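PDB 4REL: UDP-glucose:anthocyanidin 3-O-glucosyltransferase from Clitoria ternatea, which is a plant glycosyltransferase of the GT-B fold, with two Rossmann-like domains, each built on a parallel sheet, facing one another. Local coordinates for residues 10-15 with 190-195; 15-20 with 112-117; 70-73 with 79-82; 133-136 with 141-144. All coordinates share one frame; numbering follows the deposited sequence.

Interaction 1 (10-15 with 190-195); sequences FPFPFG and TLFSRT. With KMP (3,5,7-trihydroxy-2-(4-hydroxyphenyl)-4H-chromen-4-one), chain B.
At the wall of the KMP pocket, the pocket residue Phe192 meets Phe12 of the loop after strand 6-10. Their closest approach is from CZ of Phe12 to CE1 of Phe192, 3.7 Å. The ring planes differ by only 19°, yet the centroids are 5.9 Å apart. The two therefore form an offset pair of near-parallel rings with little overlap. Both side chains leave the backbone with CG anti to N (chi1 -172° for Phe12 and 176° for Phe192), which sends the two rings into the gap between the segments. The ligand then takes an edge of each ring. CZ of Phe192 lies 3.5 Å from O12 of KMP, close to the plane of the phenyl ring, and CE2 is 3.6 Å from C5 of KMP. The edge of Phe12 is turned to C15 of the ligand. One face of Phe12 is occupied from its own segment, for CD2 of Phe14 sits 3.6 Å above the ring centre. A capping box sets the start of the helix carrying Phe192: Ser193 N bonds to Thr190 OG1 at 3.0 Å, and Thr190 N returns a bond to Ser193 OG at 2.9 Å. The backbone N of Phe192 is also held by Asp83 OD1. Phe12 makes edge-to-face contacts with His17 and Phe116. Phe12 belongs to the loop between strand 6-10 and helix 18-31, Phe192 to helix 191-197, and helix 80-86 packs on both segments through Leu82 against Phe14 and through Asp83 and Leu86 beside Leu191.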
# COMPACT_ATOMS: atom_id res chain seq x y z
N PHE A 10 -2.30 -15.42 -6.59
CA PHE A 10 -1.24 -14.75 -7.35
C PHE A 10 -0.97 -13.35 -6.83
O PHE A 10 -1.70 -12.42 -7.18
CB PHE A 10 -1.61 -14.64 -8.85
CG PHE A 10 -1.81 -15.98 -9.53
CD1 PHE A 10 -0.72 -16.70 -10.02
CD2 PHE A 10 -3.09 -16.49 -9.71
CE1 PHE A 10 -0.90 -17.92 -10.65
CE2 PHE A 10 -3.28 -17.72 -10.35
CZ PHE A 10 -2.18 -18.43 -10.83
N PRO A 11 0.07 -13.18 -6.00
CA PRO A 11 0.47 -11.81 -5.67
C PRO A 11 1.04 -11.10 -6.87
O PRO A 11 1.51 -11.76 -7.81
CB PRO A 11 1.60 -12.02 -4.65
CG PRO A 11 2.18 -13.37 -5.03
CD PRO A 11 0.97 -14.18 -5.40
N PHE A 12 1.01 -9.78 -6.85
CA PHE A 12 1.90 -8.97 -7.67
C PHE A 12 3.23 -9.09 -6.92
O PHE A 12 3.35 -8.64 -5.78
CB PHE A 12 1.39 -7.53 -7.71
CG PHE A 12 2.13 -6.63 -8.68
CD1 PHE A 12 2.21 -6.94 -10.03
CD2 PHE A 12 2.67 -5.44 -8.24
CE1 PHE A 12 2.88 -6.08 -10.92
CE2 PHE A 12 3.33 -4.58 -9.12
CZ PHE A 12 3.43 -4.89 -10.45
N PRO A 13 4.22 -9.76 -7.53
CA PRO A 13 5.34 -10.31 -6.75
C PRO A 13 6.44 -9.29 -6.45
O PRO A 13 7.64 -9.53 -6.69
CB PRO A 13 5.85 -11.44 -7.65
CG PRO A 13 5.59 -10.92 -9.05
CD PRO A 13 4.26 -10.18 -8.95
N PHE A 14 6.03 -8.16 -5.87
CA PHE A 14 6.92 -7.04 -5.61
C PHE A 14 6.64 -6.38 -4.27
O PHE A 14 5.51 -5.93 -4.03
CB PHE A 14 6.82 -6.02 -6.73
CG PHE A 14 7.17 -6.59 -8.06
CD1 PHE A 14 8.50 -6.73 -8.43
CD2 PHE A 14 6.17 -7.03 -8.93
CE1 PHE A 14 8.85 -7.30 -9.66
CE2 PHE A 14 6.51 -7.61 -10.16
CZ PHE A 14 7.84 -7.74 -10.51
N GLY A 15 7.67 -6.31 -3.43
CA GLY A 15 7.65 -5.57 -2.18
C GLY A 15 6.33 -5.36 -1.46
O GLY A 15 5.81 -6.28 -0.81
N THR A 190 4.06 1.86 -20.81
CA THR A 190 4.79 0.64 -20.50
C THR A 190 3.79 -0.49 -20.38
O THR A 190 2.59 -0.25 -20.29
CB THR A 190 5.57 0.78 -19.18
OG1 THR A 190 4.64 1.02 -18.11
CG2 THR A 190 6.59 1.93 -19.26
N LEU A 191 4.27 -1.73 -20.40
CA LEU A 191 3.35 -2.85 -20.23
C LEU A 191 2.63 -2.70 -18.90
O LEU A 191 1.44 -3.01 -18.78
CB LEU A 191 4.09 -4.20 -20.29
CG LEU A 191 3.25 -5.43 -19.97
CD1 LEU A 191 2.07 -5.54 -20.92
CD2 LEU A 191 4.11 -6.69 -20.06
N PHE A 192 3.34 -2.18 -17.90
CA PHE A 192 2.74 -1.95 -16.58
C PHE A 192 1.64 -0.90 -16.66
O PHE A 192 0.55 -1.10 -16.13
CB PHE A 192 3.82 -1.55 -15.58
CG PHE A 192 3.29 -1.19 -14.22
CD1 PHE A 192 2.70 -2.16 -13.41
CD2 PHE A 192 3.41 0.10 -13.73
CE1 PHE A 192 2.23 -1.84 -12.15
CE2 PHE A 192 2.93 0.42 -12.47
CZ PHE A 192 2.34 -0.55 -11.68
N SER A 193 1.90 0.22 -17.32
CA SER A 193 0.87 1.26 -17.40
C SER A 193 -0.34 0.78 -18.19
O SER A 193 -1.48 1.10 -17.83
CB SER A 193 1.40 2.58 -17.97
OG SER A 193 1.63 2.50 -19.37
N ARG A 194 -0.11 0.01 -19.25
CA ARG A 194 -1.21 -0.52 -20.06
C ARG A 194 -2.06 -1.49 -19.26
O ARG A 194 -3.29 -1.54 -19.41
CB ARG A 194 -0.66 -1.21 -21.31
CG ARG A 194 0.05 -0.26 -22.26
CD ARG A 194 0.50 -0.97 -23.53
NE ARG A 194 1.13 -0.05 -24.47
CZ ARG A 194 2.45 0.12 -24.59
NH1 ARG A 194 3.28 -0.58 -23.82
NH2 ARG A 194 2.93 0.97 -25.47
N THR A 195 -1.40 -2.28 -18.42
CA THR A 195 -2.09 -3.21 -17.54
C THR A 195 -2.98 -2.46 -16.54
O THR A 195 -4.16 -2.80 -16.37
CB THR A 195 -1.07 -4.10 -16.80
OG1 THR A 195 -0.34 -4.88 -17.76
CG2 THR A 195 -1.76 -5.02 -15.84
C1 KMP B . -0.61 3.61 -9.68
C2 KMP B . -0.62 2.81 -8.55
C3 KMP B . 0.58 2.01 -8.23
C4 KMP B . 1.75 2.08 -9.12
C5 KMP B . 1.66 2.91 -10.24
C6 KMP B . 0.51 3.65 -10.51
C9 KMP B . 0.62 1.14 -7.03
C10 KMP B . 1.86 0.37 -6.79
C11 KMP B . 3.00 0.51 -7.76
C14 KMP B . 4.29 -0.23 -7.59
C15 KMP B . 4.43 -1.29 -6.70
C16 KMP B . 5.64 -1.94 -6.57
C17 KMP B . 6.73 -1.55 -7.33
C18 KMP B . 6.60 -0.50 -8.23
C19 KMP B . 5.38 0.15 -8.36
O12 KMP B . 2.88 1.35 -8.85
O13 KMP B . -0.36 1.07 -6.26
O24 KMP B . 7.92 -2.20 -7.20
O27 KMP B . 1.92 -0.42 -5.69
O29 KMP B . 0.48 4.44 -11.61
O30 KMP B . -1.71 2.76 -7.73

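Interaction 2 (15-20 with 112-117); sequences GSHLPP and IADAFV. With KMP (3,5,7-trihydroxy-2-(4-hydroxyphenyl)-4H-chromen-4-one), chain B.
The imidazole of His17 is engaged at its edge by two partners, Asp114 OD1 at the ND1 end and O27 of KMP at the NE2 end, while the ring of Phe116 stands oblique to it. This second pair has centroids 5.3 Å apart and planes at 45°, with CE1 of His17 3.6 Å from CE2 of Phe116. The edge of Phe116 in turn points at the ligand, CE2 lying 3.8 Å from C9 of KMP. The site belongs to the Rossmann-like N-terminal domain, at the carboxyl end of its parallel strands, where strand 110-114 gives way to a type I turn from Asp114 to Val117. His17 ND1 donates to Asp114 OD1 over 2.7 Å; the acceptor lies near the imidazole plane, while the donor reaches the oxygen on its syn side but 26° out of the carboxylate plane. CG anti to the carbonyl carbon (chi1 -69°) brings the imidazole across, and the second torsion turns it so that ND1 faces Asp114 and NE2 the ligand. The bond from NE2 to KMP O27 is very short, 2.5 Å, and either atom could be its donor. The other carboxylate oxygen is occupied as well: OD2 takes the N-H of Phe116 on its anti lone pair, an Asx turn that fixes the carboxylate's rotation. A water completes the link, donating both to His17 O and to Asp114 OD1, each 2.8 Å away.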
# COMPACT_ATOMS: atom_id res chain seq x y z
N GLY A 15 7.67 -6.31 -3.43
CA GLY A 15 7.65 -5.57 -2.18
C GLY A 15 6.33 -5.36 -1.46
O GLY A 15 5.81 -6.28 -0.81
N SER A 16 5.77 -4.16 -1.59
CA SER A 16 4.64 -3.73 -0.77
C SER A 16 3.35 -4.48 -1.05
O SER A 16 2.41 -4.44 -0.25
CB SER A 16 4.41 -2.23 -0.96
OG SER A 16 4.05 -1.94 -2.30
N HIS A 17 3.28 -5.16 -2.18
CA HIS A 17 2.08 -5.95 -2.49
C HIS A 17 2.06 -7.31 -1.81
O HIS A 17 1.02 -7.96 -1.77
CB HIS A 17 1.94 -6.14 -3.99
CG HIS A 17 1.60 -4.87 -4.71
ND1 HIS A 17 0.37 -4.66 -5.29
CD2 HIS A 17 2.32 -3.75 -4.92
CE1 HIS A 17 0.36 -3.46 -5.85
NE2 HIS A 17 1.52 -2.88 -5.63
N LEU A 18 3.21 -7.74 -1.28
CA LEU A 18 3.34 -9.10 -0.77
C LEU A 18 2.77 -9.33 0.64
O LEU A 18 1.92 -10.22 0.82
CB LEU A 18 4.79 -9.59 -0.91
CG LEU A 18 5.18 -9.81 -2.38
CD1 LEU A 18 6.69 -9.78 -2.57
CD2 LEU A 18 4.58 -11.14 -2.87
N PRO A 19 3.21 -8.55 1.64
CA PRO A 19 2.61 -8.82 2.96
C PRO A 19 1.07 -8.69 3.05
O PRO A 19 0.46 -9.54 3.70
CB PRO A 19 3.31 -7.81 3.88
CG PRO A 19 4.62 -7.53 3.19
CD PRO A 19 4.30 -7.55 1.72
N PRO A 20 0.44 -7.67 2.42
CA PRO A 20 -1.02 -7.60 2.58
C PRO A 20 -1.76 -8.82 2.02
O PRO A 20 -2.79 -9.22 2.59
CB PRO A 20 -1.41 -6.35 1.77
CG PRO A 20 -0.16 -5.54 1.69
CD PRO A 20 0.97 -6.51 1.67
N ILE A 112 -7.65 -16.06 -6.15
CA ILE A 112 -7.51 -14.71 -5.60
C ILE A 112 -6.23 -14.15 -6.17
O ILE A 112 -5.18 -14.79 -6.12
CB ILE A 112 -7.39 -14.70 -4.07
CG1 ILE A 112 -8.63 -15.31 -3.43
CG2 ILE A 112 -7.20 -13.27 -3.54
CD1 ILE A 112 -8.51 -15.44 -1.94
N ALA A 113 -6.30 -12.96 -6.73
CA ALA A 113 -5.11 -12.36 -7.31
C ALA A 113 -5.05 -10.88 -7.04
O ALA A 113 -6.07 -10.19 -6.99
CB ALA A 113 -5.07 -12.62 -8.81
N ASP A 114 -3.83 -10.38 -6.86
CA ASP A 114 -3.61 -8.94 -6.84
C ASP A 114 -4.18 -8.41 -8.15
O ASP A 114 -3.96 -9.01 -9.19
CB ASP A 114 -2.11 -8.66 -6.74
CG ASP A 114 -1.81 -7.18 -6.56
OD1 ASP A 114 -1.33 -6.79 -5.46
OD2 ASP A 114 -2.05 -6.40 -7.50
N ALA A 115 -4.95 -7.32 -8.09
CA ALA A 115 -5.61 -6.79 -9.29
C ALA A 115 -4.65 -6.50 -10.45
O ALA A 115 -5.07 -6.51 -11.60
CB ALA A 115 -6.40 -5.51 -8.93
N PHE A 116 -3.39 -6.19 -10.14
CA PHE A 116 -2.44 -5.86 -11.21
C PHE A 116 -2.07 -7.07 -12.06
O PHE A 116 -1.59 -6.92 -13.19
CB PHE A 116 -1.15 -5.24 -10.65
CG PHE A 116 -1.31 -3.84 -10.12
CD1 PHE A 116 -2.52 -3.15 -10.25
CD2 PHE A 116 -0.25 -3.21 -9.48
CE1 PHE A 116 -2.66 -1.86 -9.75
CE2 PHE A 116 -0.39 -1.90 -8.98
CZ PHE A 116 -1.60 -1.24 -9.11
N VAL A 117 -2.25 -8.28 -11.52
CA VAL A 117 -1.94 -9.48 -12.29
C VAL A 117 -3.16 -9.83 -13.13
O VAL A 117 -3.86 -10.82 -12.89
CB VAL A 117 -1.52 -10.66 -11.38
CG1 VAL A 117 -0.99 -11.83 -12.23
CG2 VAL A 117 -0.43 -10.20 -10.43
C1 KMP B . -0.61 3.61 -9.68
C2 KMP B . -0.62 2.81 -8.55
C3 KMP B . 0.58 2.01 -8.23
C4 KMP B . 1.75 2.08 -9.12
C5 KMP B . 1.66 2.91 -10.24
C6 KMP B . 0.51 3.65 -10.51
C9 KMP B . 0.62 1.14 -7.03
C10 KMP B . 1.86 0.37 -6.79
C11 KMP B . 3.00 0.51 -7.76
C14 KMP B . 4.29 -0.23 -7.59
C15 KMP B . 4.43 -1.29 -6.70
C16 KMP B . 5.64 -1.94 -6.57
C17 KMP B . 6.73 -1.55 -7.33
C18 KMP B . 6.60 -0.50 -8.23
C19 KMP B . 5.38 0.15 -8.36
O12 KMP B . 2.88 1.35 -8.85
O13 KMP B . -0.36 1.07 -6.26
O24 KMP B . 7.92 -2.20 -7.20
O27 KMP B . 1.92 -0.42 -5.69
O29 KMP B . 0.48 4.44 -11.61
O30 KMP B . -1.71 2.76 -7.73
O HOH W 1 -0.17 -8.96 -4.09

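Interaction 3 (70-73 with 79-82); sequences EGHV and IEKL. With KMP (3,5,7-trihydroxy-2-(4-hydroxyphenyl)-4H-chromen-4-one), chain B.
Glu80 meets His72 by a hydrogen bond at the protein surface, and segment 79-82, the start of helix 80-86, carries the acceptor. Ile79 comes first, still in the loop; its side chain turns to the pocket side, packing on Phe192 and Phe365. Next is Glu80, whose OE2 accepts from His72 NE2 over 2.7 Å with an N-H...O angle of 160°. The proton donor lies nearly in line with the C-O bond of OE2, and the oxygen lies close to the plane of the imidazole, at its edge. Ring and carboxylate planes are 37° apart, so the two flat groups are twisted against each other, while histidine and glutamate approach head-on from the two segments. Glu80 reaches out with an extended chain, CG anti to the backbone N at chi1 178°; CE1 of the histidine comes within 3.5 Å of the same oxygen. The second carboxylate oxygen, OE1, accepts from the backbone N of Ala75, so one glutamate ties down two points of the loop that runs from strand 59-64 to helix 80-86 in the Rossmann-like N-terminal domain. Lys81, exposed, follows, its side chain touching Phe14. Leu82 then faces inward: its CD1 is 3.5 Å from C18 of KMP and 3.7 Å from C19, on the hydroxyphenyl ring, while CD2 lies 3.7 Å from O24. The same leucine packs on Phe14 and Phe192.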
# COMPACT_ATOMS: atom_id res chain seq x y z
N GLU A 70 18.15 -15.59 -17.53
CA GLU A 70 19.47 -15.61 -16.91
C GLU A 70 20.43 -14.83 -17.78
O GLU A 70 20.44 -14.99 -19.01
CB GLU A 70 19.96 -17.05 -16.76
CG GLU A 70 21.28 -17.17 -16.01
CD GLU A 70 21.78 -18.59 -15.97
OE1 GLU A 70 21.24 -19.44 -16.72
OE2 GLU A 70 22.73 -18.87 -15.20
N GLY A 71 21.23 -13.97 -17.16
CA GLY A 71 22.19 -13.16 -17.90
C GLY A 71 21.71 -11.73 -18.05
O GLY A 71 22.52 -10.81 -18.21
N HIS A 72 20.40 -11.52 -18.00
CA HIS A 72 19.88 -10.16 -18.11
C HIS A 72 20.06 -9.42 -16.78
O HIS A 72 19.90 -10.01 -15.70
CB HIS A 72 18.41 -10.13 -18.53
CG HIS A 72 17.86 -8.75 -18.66
ND1 HIS A 72 18.47 -7.77 -19.43
CD2 HIS A 72 16.77 -8.16 -18.10
CE1 HIS A 72 17.77 -6.65 -19.35
NE2 HIS A 72 16.74 -6.86 -18.54
N VAL A 73 20.39 -8.14 -16.88
CA VAL A 73 20.54 -7.27 -15.73
C VAL A 73 19.64 -6.05 -15.92
O VAL A 73 19.98 -5.12 -16.67
CB VAL A 73 22.00 -6.78 -15.61
CG1 VAL A 73 22.15 -5.79 -14.45
CG2 VAL A 73 22.94 -7.96 -15.44
N ILE A 79 10.21 0.20 -12.84
CA ILE A 79 9.17 -0.36 -13.69
C ILE A 79 9.63 -1.60 -14.45
O ILE A 79 8.82 -2.48 -14.78
CB ILE A 79 8.61 0.68 -14.66
CG1 ILE A 79 8.16 1.93 -13.90
CG2 ILE A 79 7.41 0.13 -15.43
CD1 ILE A 79 7.12 1.63 -12.83
N GLU A 80 10.93 -1.67 -14.75
CA GLU A 80 11.42 -2.76 -15.61
C GLU A 80 11.06 -4.16 -15.13
O GLU A 80 10.52 -4.96 -15.90
CB GLU A 80 12.94 -2.68 -15.83
CG GLU A 80 13.42 -3.85 -16.68
CD GLU A 80 14.81 -3.66 -17.24
OE1 GLU A 80 15.38 -2.56 -17.09
OE2 GLU A 80 15.32 -4.62 -17.84
N LYS A 81 11.33 -4.46 -13.86
CA LYS A 81 11.04 -5.80 -13.36
C LYS A 81 9.54 -6.09 -13.36
O LYS A 81 9.13 -7.25 -13.52
CB LYS A 81 11.64 -6.03 -11.97
CG LYS A 81 13.15 -6.23 -12.01
CD LYS A 81 13.73 -6.31 -10.60
CE LYS A 81 15.18 -6.76 -10.63
NZ LYS A 81 15.80 -6.65 -9.29
N LEU A 82 8.73 -5.05 -13.18
CA LEU A 82 7.28 -5.20 -13.26
C LEU A 82 6.86 -5.60 -14.67
O LEU A 82 6.08 -6.54 -14.86
CB LEU A 82 6.53 -3.92 -12.86
CG LEU A 82 6.95 -3.09 -11.64
CD1 LEU A 82 5.91 -2.00 -11.37
CD2 LEU A 82 7.15 -3.93 -10.42
C1 KMP B . -0.61 3.61 -9.68
C2 KMP B . -0.62 2.81 -8.55
C3 KMP B . 0.58 2.01 -8.23
C4 KMP B . 1.75 2.08 -9.12
C5 KMP B . 1.66 2.91 -10.24
C6 KMP B . 0.51 3.65 -10.51
C9 KMP B . 0.62 1.14 -7.03
C10 KMP B . 1.86 0.37 -6.79
C11 KMP B . 3.00 0.51 -7.76
C14 KMP B . 4.29 -0.23 -7.59
C15 KMP B . 4.43 -1.29 -6.70
C16 KMP B . 5.64 -1.94 -6.57
C17 KMP B . 6.73 -1.55 -7.33
C18 KMP B . 6.60 -0.50 -8.23
C19 KMP B . 5.38 0.15 -8.36
O12 KMP B . 2.88 1.35 -8.85
O13 KMP B . -0.36 1.07 -6.26
O24 KMP B . 7.92 -2.20 -7.20
O27 KMP B . 1.92 -0.42 -5.69
O29 KMP B . 0.48 4.44 -11.61
O30 KMP B . -1.71 2.76 -7.73

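Interaction 4 (133-136 with 141-144); sequences AFWP and SLSL
Apolar contact between Trp135 and Leu142 carries most of this buried pairing. The methyl CD2 of Leu142 lies 3.5 Å from the centroid of the six-membered ring of the indole and only 11° from its normal, a CH-pi contact over the face. Leu142 CD2 is 3.5 Å from Trp135 CD2, while CG of the leucine is 3.6 Å from Trp135 CE2, so the branch point lies near CE2 and NE1, on the five-membered-ring side. Leu142 brings the methyl there with CG anti to the carbonyl carbon (chi1 -82°), and the indole and the leucine run antiparallel past one another. Met226, Leu203 and Val211 also touch Leu142.

At the indole edge Ser141 OG lies in the ring plane, 3.3 Å from CZ2 of Trp135, and is not a partner of the indole N-H. Instead Trp135 NE1 is hydrogen-bonded to Val138 O, and Ser141 OG is in hydrogen-bonding reach of that same carbonyl and of Asp367 OD2. Segment 141-144 has helical phi/psi angles, with a backbone bond from Leu144 N to Ser141 O, 3.1 Å.

Strand 131-135 and the loop after it belong to the Rossmann-like N-terminal domain, whereas Asp367, a residue of the KMP pocket, follows a strand of the second sheet, so the polar contact of Ser141 with Asp367 bridges the cleft between the two domains of a GT-B fold.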
# COMPACT_ATOMS: atom_id res chain seq x y z
N ALA A 133 -10.39 -10.27 -7.09
CA ALA A 133 -9.30 -9.31 -7.22
C ALA A 133 -9.02 -8.64 -5.88
O ALA A 133 -9.95 -8.22 -5.17
CB ALA A 133 -9.60 -8.27 -8.30
N PHE A 134 -7.74 -8.54 -5.53
CA PHE A 134 -7.32 -7.95 -4.26
C PHE A 134 -6.69 -6.59 -4.55
O PHE A 134 -5.88 -6.46 -5.48
CB PHE A 134 -6.31 -8.89 -3.57
CG PHE A 134 -5.76 -8.38 -2.25
CD1 PHE A 134 -6.59 -8.26 -1.14
CD2 PHE A 134 -4.41 -8.05 -2.12
CE1 PHE A 134 -6.08 -7.82 0.08
CE2 PHE A 134 -3.89 -7.61 -0.90
CZ PHE A 134 -4.74 -7.49 0.21
N TRP A 135 -7.05 -5.59 -3.75
CA TRP A 135 -6.61 -4.20 -3.97
C TRP A 135 -5.88 -3.65 -2.75
O TRP A 135 -6.52 -3.16 -1.81
CB TRP A 135 -7.83 -3.33 -4.26
CG TRP A 135 -7.48 -1.94 -4.72
CD1 TRP A 135 -7.47 -0.80 -3.97
CD2 TRP A 135 -7.07 -1.56 -6.04
NE1 TRP A 135 -7.08 0.27 -4.75
CE2 TRP A 135 -6.84 -0.17 -6.02
CE3 TRP A 135 -6.89 -2.26 -7.24
CZ2 TRP A 135 -6.44 0.53 -7.16
CZ3 TRP A 135 -6.49 -1.57 -8.36
CH2 TRP A 135 -6.26 -0.18 -8.31
N PRO A 136 -4.54 -3.73 -2.75
CA PRO A 136 -3.78 -3.25 -1.59
C PRO A 136 -3.27 -1.82 -1.78
O PRO A 136 -2.38 -1.39 -1.06
CB PRO A 136 -2.61 -4.24 -1.54
CG PRO A 136 -2.32 -4.49 -3.00
CD PRO A 136 -3.71 -4.55 -3.65
N SER A 141 -8.23 5.24 -5.32
CA SER A 141 -7.72 5.27 -6.68
C SER A 141 -8.47 4.31 -7.60
O SER A 141 -8.36 4.41 -8.81
CB SER A 141 -6.21 5.01 -6.72
OG SER A 141 -5.93 3.66 -6.41
N LEU A 142 -9.26 3.40 -7.03
CA LEU A 142 -10.09 2.50 -7.85
C LEU A 142 -10.95 3.26 -8.86
O LEU A 142 -11.14 2.80 -9.99
CB LEU A 142 -11.02 1.65 -6.97
CG LEU A 142 -10.40 0.40 -6.35
CD1 LEU A 142 -11.36 -0.17 -5.32
CD2 LEU A 142 -10.12 -0.61 -7.45
N SER A 143 -11.44 4.42 -8.46
CA SER A 143 -12.35 5.19 -9.31
C SER A 143 -11.70 5.69 -10.59
O SER A 143 -12.35 5.79 -11.62
CB SER A 143 -12.94 6.36 -8.53
OG SER A 143 -13.96 5.90 -7.68
N LEU A 144 -10.40 5.98 -10.51
CA LEU A 144 -9.67 6.51 -11.65
C LEU A 144 -9.78 5.63 -12.89
O LEU A 144 -9.94 6.13 -14.01
CB LEU A 144 -8.19 6.68 -11.30
CG LEU A 144 -7.87 7.50 -10.05
CD1 LEU A 144 -6.38 7.46 -9.78
CD2 LEU A 144 -8.35 8.93 -10.25

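Overall arrangement
Interactions 1, 2 and 3 all touch KMP, with centres of interactions 1 and 2 about 9 Å apart and of 1 and 3 about 13 Å. Interaction 4 lies about 11 Å from interaction 2 and 26 Å from interaction 3, centre to centre. Strands 6-10, 110-114 and 131-135 are consecutive in the seven-stranded parallel sheet, so interactions 1, 2 and 4 draw on loops at the carboxyl ends of its strands. Along the chain, interaction 3 nests inside the loop closed by interaction 2; interaction 4 follows, and all three lie within the loop closed by interaction 1. Interactions 1 to 3 thus converge on the pocket, with interaction 4 beside it and interaction 3 extending outward to the surface.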